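Local structure of argininosuccinate lyase (6RXA) at residues R160-P165 with A361-T366; L150-V155 with P351-M356; S65-S70 with R97-V102. The protein is EDDS lyase, a C-N lyase of the aspartase/fumarase superfamily, and probably also splits argininosuccinate into fumarate and L-arginine. The protein carries 2 engineered substitutions. All blocks are in the same frame, centred on the assembly; numbering follows the deposited sequence.

Contact 1 (R160-P165 with A361-T366)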
loop_
_atom_site.group_PDB
_atom_site.type_symbol
_atom_site.label_atom_id
_atom_site.label_comp_id
_atom_site.label_asym_id
_atom_site.label_seq_id
_atom_site.Cartn_x
_atom_site.Cartn_y
_atom_site.Cartn_z
ATOM N N ARG A 160 -25.806 -2.423 1.808
ATOM C CA ARG A 160 -26.211 -3.821 1.997
ATOM C C ARG A 160 -27.626 -3.940 2.558
ATOM O O ARG A 160 -27.969 -4.930 3.217
ATOM C CB ARG A 160 -25.195 -4.621 2.813
ATOM C CG ARG A 160 -23.853 -4.739 2.116
ATOM C CD ARG A 160 -22.842 -5.426 3.022
ATOM N NE ARG A 160 -21.619 -5.793 2.330
ATOM C CZ ARG A 160 -20.538 -6.287 2.920
ATOM N NH1 ARG A 160 -20.469 -6.373 4.235
ATOM N NH2 ARG A 160 -19.511 -6.697 2.175
ATOM N N LYS A 161 -28.462 -2.941 2.271
ATOM C CA LYS A 161 -29.875 -2.954 2.628
ATOM C C LYS A 161 -30.713 -2.689 1.383
ATOM O O LYS A 161 -30.332 -1.915 0.511
ATOM C CB LYS A 161 -30.186 -1.889 3.701
ATOM C CG LYS A 161 -29.786 -2.294 5.136
ATOM C CD LYS A 161 -30.566 -3.537 5.597
ATOM C CE LYS A 161 -30.901 -3.518 7.097
ATOM N NZ LYS A 161 -31.722 -4.691 7.519
ATOM N N GLU A 162 -31.875 -3.338 1.302
ATOM C CA GLU A 162 -32.730 -3.168 0.131
ATOM C C GLU A 162 -33.163 -1.719 0.011
ATOM O O GLU A 162 -33.649 -1.120 0.984
ATOM C CB GLU A 162 -33.969 -4.058 0.231
ATOM C CG GLU A 162 -33.670 -5.546 0.216
ATOM C CD GLU A 162 -34.878 -6.411 -0.066
ATOM O OE1 GLU A 162 -35.929 -5.866 -0.451
ATOM O OE2 GLU A 162 -34.769 -7.657 0.106
ATOM N N ALA A 163 -32.997 -1.157 -1.191
ATOM C CA ALA A 163 -33.207 0.273 -1.428
ATOM C C ALA A 163 -34.465 0.544 -2.244
ATOM O O ALA A 163 -35.448 1.054 -1.691
ATOM C CB ALA A 163 -31.960 0.895 -2.063
ATOM N N GLN A 164 -34.465 0.255 -3.545
ATOM C CA GLN A 164 -35.613 0.503 -4.417
ATOM C C GLN A 164 -35.640 -0.556 -5.503
ATOM O O GLN A 164 -34.654 -1.255 -5.747
ATOM C CB GLN A 164 -35.549 1.895 -5.049
ATOM C CG GLN A 164 -35.663 3.075 -4.071
ATOM C CD GLN A 164 -35.485 4.419 -4.758
ATOM O OE1 GLN A 164 -35.129 4.491 -5.938
ATOM N NE2 GLN A 164 -35.725 5.496 -4.018
ATOM N N PRO A 165 -36.768 -0.679 -6.228
ATOM C CA PRO A 165 -36.834 -1.649 -7.331
ATOM C C PRO A 165 -36.089 -1.168 -8.571
ATOM O O PRO A 165 -36.188 -0.005 -8.963
ATOM C CB PRO A 165 -38.341 -1.767 -7.613
ATOM C CG PRO A 165 -39.016 -1.224 -6.375
ATOM C CD PRO A 165 -38.099 -0.131 -5.914
ATOM N N ALA A 361 -41.472 -6.896 -4.019
ATOM C CA ALA A 361 -42.854 -6.633 -3.668
ATOM C C ALA A 361 -43.094 -6.638 -2.165
ATOM O O ALA A 361 -44.015 -5.959 -1.691
ATOM C CB ALA A 361 -43.757 -7.699 -4.291
ATOM N N GLU A 362 -42.292 -7.377 -1.402
ATOM C CA GLU A 362 -42.607 -7.647 -0.005
ATOM C C GLU A 362 -41.745 -6.925 1.017
ATOM O O GLU A 362 -42.218 -6.705 2.133
ATOM C CB GLU A 362 -42.540 -9.156 0.275
ATOM C CG GLU A 362 -43.560 -9.936 -0.520
ATOM C CD GLU A 362 -43.615 -11.406 -0.154
ATOM O OE1 GLU A 362 -42.733 -11.880 0.588
ATOM O OE2 GLU A 362 -44.560 -12.083 -0.609
ATOM N N ASN A 363 -40.504 -6.537 0.695
ATOM C CA ASN A 363 -39.543 -6.138 1.719
ATOM C C ASN A 363 -39.312 -4.627 1.828
ATOM O O ASN A 363 -38.292 -4.200 2.381
ATOM C CB ASN A 363 -38.213 -6.855 1.511
ATOM C CG ASN A 363 -38.296 -8.336 1.790
ATOM O OD1 ASN A 363 -39.297 -8.832 2.287
ATOM N ND2 ASN A 363 -37.225 -9.053 1.472
ATOM N N TYR A 364 -40.241 -3.820 1.353
ATOM C CA TYR A 364 -40.376 -2.384 1.647
ATOM C C TYR A 364 -39.527 -1.479 0.772
ATOM O O TYR A 364 -39.472 -0.253 1.051
ATOM C CB TYR A 364 -40.192 -2.045 3.132
ATOM C CG TYR A 364 -41.018 -2.932 4.046
ATOM C CD1 TYR A 364 -42.400 -2.838 4.076
ATOM C CD2 TYR A 364 -40.406 -3.887 4.853
ATOM C CE1 TYR A 364 -43.152 -3.664 4.893
ATOM C CE2 TYR A 364 -41.148 -4.711 5.670
ATOM C CZ TYR A 364 -42.516 -4.592 5.691
ATOM O OH TYR A 364 -43.257 -5.417 6.513
ATOM N N SER A 365 -38.903 -1.979 -0.290
ATOM C CA SER A 365 -38.192 -1.106 -1.215
ATOM C C SER A 365 -39.122 -0.165 -1.980
ATOM O O SER A 365 -38.633 0.794 -2.595
ATOM C CB SER A 365 -37.353 -1.944 -2.181
ATOM O OG SER A 365 -38.165 -2.567 -3.151
ATOM N N THR A 366 -40.428 -0.417 -1.982
ATOM C CA THR A 366 -41.385 0.461 -2.656
ATOM C C THR A 366 -41.793 1.666 -1.816
ATOM O O THR A 366 -42.642 2.446 -2.258
ATOM C CB THR A 366 -42.627 -0.348 -3.051
ATOM O OG1 THR A 366 -43.153 -0.990 -1.881
ATOM C CG2 THR A 366 -42.263 -1.396 -4.097
HETATM O O HOH W 1 -38.316 -4.656 -1.216
#
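The second strand of the antiparallel hairpin 153-158/161-167 meets the turn that follows helix 353-362, with Glu-162 and Pro-165 on the strand touching Asn-363, Ser-365 and Thr-366. At one end, Asn-363 ND2 donates to Glu-162 OE2 over 3.1 Å in an almost straight line (177° at the hydrogen). The donor keeps to its own amide plane, yet it reaches the carboxylate from above, 37° out of that plane. The other carboxylate oxygen, Glu-162 OE1, lies 3.2 Å from Asn-363 CB and 2.8 Å from a water placed to donate to it, though other acceptors compete for the water's protons. That water in turn accepts from Ser-365 N at 2.9 Å, so both oxygens of one buried carboxylate reach the same turn, one directly and one through the water.

Further along the strand the backbone and the proline ring carry the contact. Ser-365 O receives a nearly linear CA-H...O contact from Gln-164 CA, 3.5 Å away. Ser-365 OG is set between its own backbone N and carbonyl carbon (chi1 75°) and rests 3.6 Å from Pro-165 CG. The Thr-366 and Pro-165 side chains cross at about a right angle, with Thr-366 CG2 4.0 Å from Pro-165 CG.

Tyr-157 of the partner strand packs against Glu-162, while Gln-285 of the second subunit donates through NE2 to Glu-162 O. Ala-163 turns away from the helix-end turn and packs on Thr-158, which contacts fumarate in another crystal structure of this protein; a bound formate lies nearby.

Contact 2 (L150-V155 with P351-M356)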
loop_
_atom_site.group_PDB
_atom_site.type_symbol
_atom_site.label_atom_id
_atom_site.label_comp_id
_atom_site.label_asym_id
_atom_site.label_seq_id
_atom_site.Cartn_x
_atom_site.Cartn_y
_atom_site.Cartn_z
ATOM N N LEU A 150 -34.338 -6.940 -19.239
ATOM C CA LEU A 150 -34.978 -5.642 -19.089
ATOM C C LEU A 150 -36.218 -5.719 -18.217
ATOM O O LEU A 150 -36.656 -4.688 -17.686
ATOM C CB LEU A 150 -35.389 -5.115 -20.464
ATOM C CG LEU A 150 -34.241 -4.830 -21.436
ATOM C CD1 LEU A 150 -34.773 -4.436 -22.812
ATOM C CD2 LEU A 150 -33.326 -3.753 -20.891
ATOM N N ASP A 151 -36.816 -6.907 -18.104
ATOM C CA ASP A 151 -38.029 -7.115 -17.325
ATOM C C ASP A 151 -37.767 -7.872 -16.029
ATOM O O ASP A 151 -38.720 -8.278 -15.357
ATOM C CB ASP A 151 -39.071 -7.906 -18.127
ATOM C CG ASP A 151 -39.554 -7.176 -19.359
ATOM O OD1 ASP A 151 -39.578 -5.931 -19.350
ATOM O OD2 ASP A 151 -39.919 -7.858 -20.339
ATOM N N THR A 152 -36.506 -8.123 -15.683
ATOM C CA THR A 152 -36.181 -8.932 -14.508
ATOM C C THR A 152 -36.146 -8.017 -13.285
ATOM O O THR A 152 -35.097 -7.556 -12.838
ATOM C CB THR A 152 -34.862 -9.662 -14.725
ATOM O OG1 THR A 152 -34.990 -10.511 -15.873
ATOM C CG2 THR A 152 -34.508 -10.519 -13.528
ATOM N N VAL A 153 -37.336 -7.761 -12.731
ATOM C CA VAL A 153 -37.442 -6.866 -11.582
ATOM C C VAL A 153 -36.735 -7.459 -10.370
ATOM O O VAL A 153 -36.850 -8.652 -10.069
ATOM C CB VAL A 153 -38.919 -6.543 -11.303
ATOM C CG1 VAL A 153 -39.696 -7.788 -10.938
ATOM C CG2 VAL A 153 -39.044 -5.508 -10.181
ATOM N N MET A 154 -35.998 -6.610 -9.655
ATOM C CA MET A 154 -35.247 -7.027 -8.480
ATOM C C MET A 154 -34.910 -5.757 -7.717
ATOM O O MET A 154 -35.021 -4.654 -8.250
ATOM C CB MET A 154 -33.972 -7.769 -8.859
ATOM C CG MET A 154 -32.881 -6.874 -9.428
ATOM S SD MET A 154 -31.365 -7.800 -9.796
ATOM C CE MET A 154 -30.181 -6.451 -9.913
ATOM N N VAL A 155 -34.479 -5.915 -6.469
ATOM C CA VAL A 155 -34.088 -4.744 -5.694
ATOM C C VAL A 155 -32.620 -4.408 -5.934
ATOM O O VAL A 155 -31.775 -5.279 -6.170
ATOM C CB VAL A 155 -34.387 -4.900 -4.186
ATOM C CG1 VAL A 155 -35.841 -5.286 -3.973
ATOM C CG2 VAL A 155 -33.460 -5.929 -3.556
ATOM N N PRO A 351 -30.437 -16.061 -12.620
ATOM C CA PRO A 351 -31.255 -15.306 -11.663
ATOM C C PRO A 351 -32.512 -16.080 -11.296
ATOM O O PRO A 351 -33.092 -16.780 -12.128
ATOM C CB PRO A 351 -31.600 -14.026 -12.427
ATOM C CG PRO A 351 -31.545 -14.415 -13.874
ATOM C CD PRO A 351 -30.475 -15.489 -13.979
ATOM N N ASN A 352 -32.907 -15.985 -10.022
ATOM C CA ASN A 352 -34.179 -16.548 -9.555
ATOM C C ASN A 352 -35.217 -15.443 -9.674
ATOM O O ASN A 352 -35.419 -14.650 -8.752
ATOM C CB ASN A 352 -34.078 -17.028 -8.115
ATOM C CG ASN A 352 -35.362 -17.709 -7.619
ATOM O OD1 ASN A 352 -36.474 -17.468 -8.114
ATOM N ND2 ASN A 352 -35.204 -18.554 -6.611
ATOM N N LYS A 353 -35.883 -15.381 -10.832
ATOM C CA LYS A 353 -36.735 -14.233 -11.131
ATOM C C LYS A 353 -37.886 -14.122 -10.147
ATOM O O LYS A 353 -38.270 -13.010 -9.759
ATOM C CB LYS A 353 -37.261 -14.316 -12.562
ATOM C CG LYS A 353 -36.165 -14.256 -13.610
ATOM C CD LYS A 353 -36.763 -14.146 -15.002
ATOM C CE LYS A 353 -35.687 -14.140 -16.070
ATOM N NZ LYS A 353 -36.258 -14.026 -17.446
ATOM N N GLU A 354 -38.452 -15.259 -9.728
ATOM C CA GLU A 354 -39.597 -15.209 -8.824
ATOM C C GLU A 354 -39.194 -14.666 -7.460
ATOM O O GLU A 354 -39.911 -13.841 -6.878
ATOM C CB GLU A 354 -40.225 -16.598 -8.678
ATOM C CG GLU A 354 -41.082 -17.048 -9.846
ATOM C CD GLU A 354 -41.990 -18.217 -9.482
ATOM O OE1 GLU A 354 -42.323 -18.370 -8.287
ATOM O OE2 GLU A 354 -42.369 -18.985 -10.392
ATOM N N ARG A 355 -38.064 -15.121 -6.927
ATOM C CA ARG A 355 -37.628 -14.633 -5.622
ATOM C C ARG A 355 -37.231 -13.163 -5.699
ATOM O O ARG A 355 -37.519 -12.392 -4.776
ATOM C CB ARG A 355 -36.487 -15.508 -5.106
ATOM C CG ARG A 355 -35.971 -15.186 -3.722
ATOM C CD ARG A 355 -36.754 -15.813 -2.573
ATOM N NE ARG A 355 -36.950 -17.276 -2.540
ATOM C CZ ARG A 355 -36.139 -18.235 -3.000
ATOM N NH1 ARG A 355 -35.003 -17.973 -3.633
ATOM N NH2 ARG A 355 -36.507 -19.499 -2.839
ATOM N N MET A 356 -36.575 -12.754 -6.784
ATOM C CA MET A 356 -36.240 -11.345 -6.964
ATOM C C MET A 356 -37.495 -10.480 -6.906
ATOM O O MET A 356 -37.532 -9.466 -6.201
ATOM C CB MET A 356 -35.550 -11.147 -8.312
ATOM C CG MET A 356 -34.093 -11.582 -8.368
ATOM S SD MET A 356 -33.450 -11.406 -10.043
ATOM C CE MET A 356 -31.695 -11.610 -9.760
HETATM O O HOH W 2 -37.186 -11.300 -17.269
HETATM O O HOH W 3 -37.750 -10.818 -11.449
HETATM O O HOH W 4 -34.928 -8.438 -5.374
#
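Met-154 and Met-356 bring their CA atoms to 4.7 Å, and Thr-152 and Lys-353 theirs to 6.3 Å, where the approach to strand 153-158 passes the first turn of helix 353-362. The helix start is N-capped by Asn-352, and opposite it an inverse gamma turn centred on Thr-152 leads into the first strand of the antiparallel hairpin. No direct hydrogen bond joins the two segments, and the contact rests on methionine packing and water bridges.

Met-356 does most of the touching. Its CB sits 3.3 Å from Val-153 O, and its SD lies 3.7 Å from Thr-152 CG2, the methyl that stands anti to the backbone N of its own residue. The two methionine side chains run side by side and point the same way, both extended beyond CG. They touch at the root, CB to CB, and again further out, where Met-356 CE is 3.8 Å from Met-154 SD. Leu-168 and Tyr-171 of helix 168-193 pack on Met-154.

On the solvent side, the Lys-353 chain crosses Thr-152 at about a right angle, passing OG1 with its CE. Thr-152 OG1 is hydrogen-bonded to His-149 ND1 and also, at 2.7 Å, to a water that accepts from Lys-353 NZ at 2.9 Å. A separate water ties the two backbones together, donating one hydrogen bond to Val-153 O and one to Lys-353 O, the latter 2.8 Å from the water oxygen.

Contact 3 (S65-S70 with R97-V102)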
loop_
_atom_site.group_PDB
_atom_site.type_symbol
_atom_site.label_atom_id
_atom_site.label_comp_id
_atom_site.label_asym_id
_atom_site.label_seq_id
_atom_site.Cartn_x
_atom_site.Cartn_y
_atom_site.Cartn_z
ATOM N N SER A 65 25.826 -7.007 -41.230
ATOM C CA SER A 65 24.442 -7.129 -40.795
ATOM C C SER A 65 23.924 -8.539 -41.022
ATOM O O SER A 65 23.342 -9.147 -40.118
ATOM C CB SER A 65 23.608 -6.097 -41.558
ATOM O OG SER A 65 22.251 -6.135 -41.179
ATOM N N ALA A 66 24.167 -9.096 -42.210
ATOM C CA ALA A 66 23.690 -10.442 -42.497
ATOM C C ALA A 66 24.301 -11.457 -41.544
ATOM O O ALA A 66 23.614 -12.373 -41.080
ATOM C CB ALA A 66 24.025 -10.821 -43.940
ATOM N N THR A 67 25.603 -11.330 -41.267
ATOM C CA THR A 67 26.262 -12.256 -40.355
ATOM C C THR A 67 25.631 -12.196 -38.971
ATOM O O THR A 67 25.321 -13.231 -38.367
ATOM C CB THR A 67 27.753 -11.938 -40.280
ATOM O OG1 THR A 67 28.329 -12.028 -41.590
ATOM C CG2 THR A 67 28.432 -12.917 -39.346
ATOM N N ILE A 68 25.413 -10.979 -38.462
ATOM C CA ILE A 68 24.780 -10.795 -37.162
ATOM C C ILE A 68 23.365 -11.367 -37.162
ATOM O O ILE A 68 22.993 -12.142 -36.276
ATOM C CB ILE A 68 24.789 -9.304 -36.779
ATOM C CG1 ILE A 68 26.225 -8.829 -36.534
ATOM C CG2 ILE A 68 23.938 -9.069 -35.536
ATOM C CD1 ILE A 68 26.388 -7.322 -36.471
ATOM N N LEU A 69 22.553 -10.987 -38.156
ATOM C CA LEU A 69 21.146 -11.381 -38.158
ATOM C C LEU A 69 20.984 -12.895 -38.238
ATOM O O LEU A 69 20.118 -13.464 -37.561
ATOM C CB LEU A 69 20.390 -10.682 -39.291
ATOM C CG LEU A 69 20.280 -9.163 -39.181
ATOM C CD1 LEU A 69 19.814 -8.546 -40.483
ATOM C CD2 LEU A 69 19.311 -8.791 -38.058
ATOM N N SER A 70 21.795 -13.571 -39.059
ATOM C CA SER A 70 21.739 -15.030 -39.081
ATOM C C SER A 70 22.158 -15.612 -37.734
ATOM O O SER A 70 21.581 -16.600 -37.269
ATOM C CB SER A 70 22.619 -15.578 -40.203
ATOM O OG SER A 70 22.028 -15.334 -41.463
ATOM N N ARG A 97 30.412 -16.346 -29.692
ATOM C CA ARG A 97 30.893 -17.715 -29.877
ATOM C C ARG A 97 30.347 -18.325 -31.162
ATOM O O ARG A 97 30.988 -19.201 -31.754
ATOM C CB ARG A 97 30.541 -18.592 -28.680
ATOM C CG ARG A 97 31.317 -18.230 -27.425
ATOM C CD ARG A 97 31.097 -19.247 -26.318
ATOM N NE ARG A 97 29.723 -19.241 -25.810
ATOM C CZ ARG A 97 29.301 -18.466 -24.813
ATOM N NH1 ARG A 97 30.132 -17.615 -24.226
ATOM N NH2 ARG A 97 28.043 -18.534 -24.418
ATOM N N THR A 98 29.182 -17.846 -31.620
ATOM C CA THR A 98 28.520 -18.428 -32.787
ATOM C C THR A 98 29.044 -17.844 -34.096
ATOM O O THR A 98 29.261 -18.593 -35.058
ATOM C CB THR A 98 27.007 -18.218 -32.660
ATOM O OG1 THR A 98 26.532 -18.874 -31.475
ATOM C CG2 THR A 98 26.268 -18.784 -33.872
ATOM N N ILE A 99 29.241 -16.530 -34.171
ATOM C CA ILE A 99 29.561 -15.867 -35.430
ATOM C C ILE A 99 30.886 -15.123 -35.408
ATOM O O ILE A 99 31.298 -14.603 -36.454
ATOM C CB ILE A 99 28.435 -14.912 -35.881
ATOM C CG1 ILE A 99 28.313 -13.739 -34.896
ATOM C CG2 ILE A 99 27.132 -15.666 -36.006
ATOM C CD1 ILE A 99 27.344 -12.676 -35.349
ATOM N N GLY A 100 31.541 -15.010 -34.267
ATOM C CA GLY A 100 32.782 -14.275 -34.176
ATOM C C GLY A 100 32.601 -12.889 -33.597
ATOM O O GLY A 100 31.517 -12.485 -33.161
ATOM N N SER A 101 33.704 -12.132 -33.622
ATOM C CA SER A 101 33.766 -10.869 -32.902
ATOM C C SER A 101 32.816 -9.805 -33.447
ATOM O O SER A 101 32.477 -8.875 -32.709
ATOM C CB SER A 101 35.203 -10.350 -32.911
ATOM O OG SER A 101 35.635 -10.129 -34.244
ATOM N N VAL A 102 32.383 -9.910 -34.706
ATOM C CA VAL A 102 31.416 -8.961 -35.256
ATOM C C VAL A 102 30.135 -8.904 -34.431
ATOM O O VAL A 102 29.381 -7.925 -34.519
ATOM C CB VAL A 102 31.127 -9.293 -36.738
ATOM C CG1 VAL A 102 30.270 -10.547 -36.863
ATOM C CG2 VAL A 102 30.463 -8.101 -37.430
#
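Thr-67 is the first residue of segment 65-70 to meet the turn closing helix 88-99. Its CG2, held anti to the backbone N, touches both Val-102 CG1, at 3.9 Å, and Ile-99 CB, at 4.0 Å. The hydroxyl is used within the helix, where OG1 is hydrogen-bonded to Glu-63 O. Thr-67 O belongs to the interface too, with Ile-99 CD1 3.7 Å away.

Ile-68 comes next. Ile-99 CD1 lies just as close to Ile-68 CA, so one methyl covers the backbone of two successive residues. The Ile-68 chain ends with CD1 3.6 Å from Val-102 O; Val-102 CG2 is a looser neighbour. Between Ile-99 and Val-102 the chain leaves the helix at Gly-100 with positive phi (101°); the CB bonds of Ile-99 and Val-102, before and after it, both point toward segment 65-70.

Leu-69 points away and packs on Arg-48 and Val-51 of helix 35-56, and Ser-70 packs on Ile-494 of the long helix 451-500. Helix 62-79 is thus packed among helices 35-56, 451-500 and the end of 88-99.

Contacts 1 and 2 are neighbours, with centres 13 Å apart. Each takes one strand of the hairpin 153-158/161-167 and one end of helix 353-362, the start of the helix in contact 2 and its exit in contact 1. Val-155 is where they touch: in one of its two conformers its CG1 lies 3.6 Å from Glu-162 OE1 and 3.7 Å from Ser-365 OG. Thr-158, a fumarate-binding residue at the end of the first strand, is closer to contact 1, about 4 Å from the Ala-163 side chain against about 12 Å from that of Met-154. Contact 3 is at the opposite side of the chain's centre, its centre 74 Å from contact 1 and 68 Å from contact 2, away from the known binding residues.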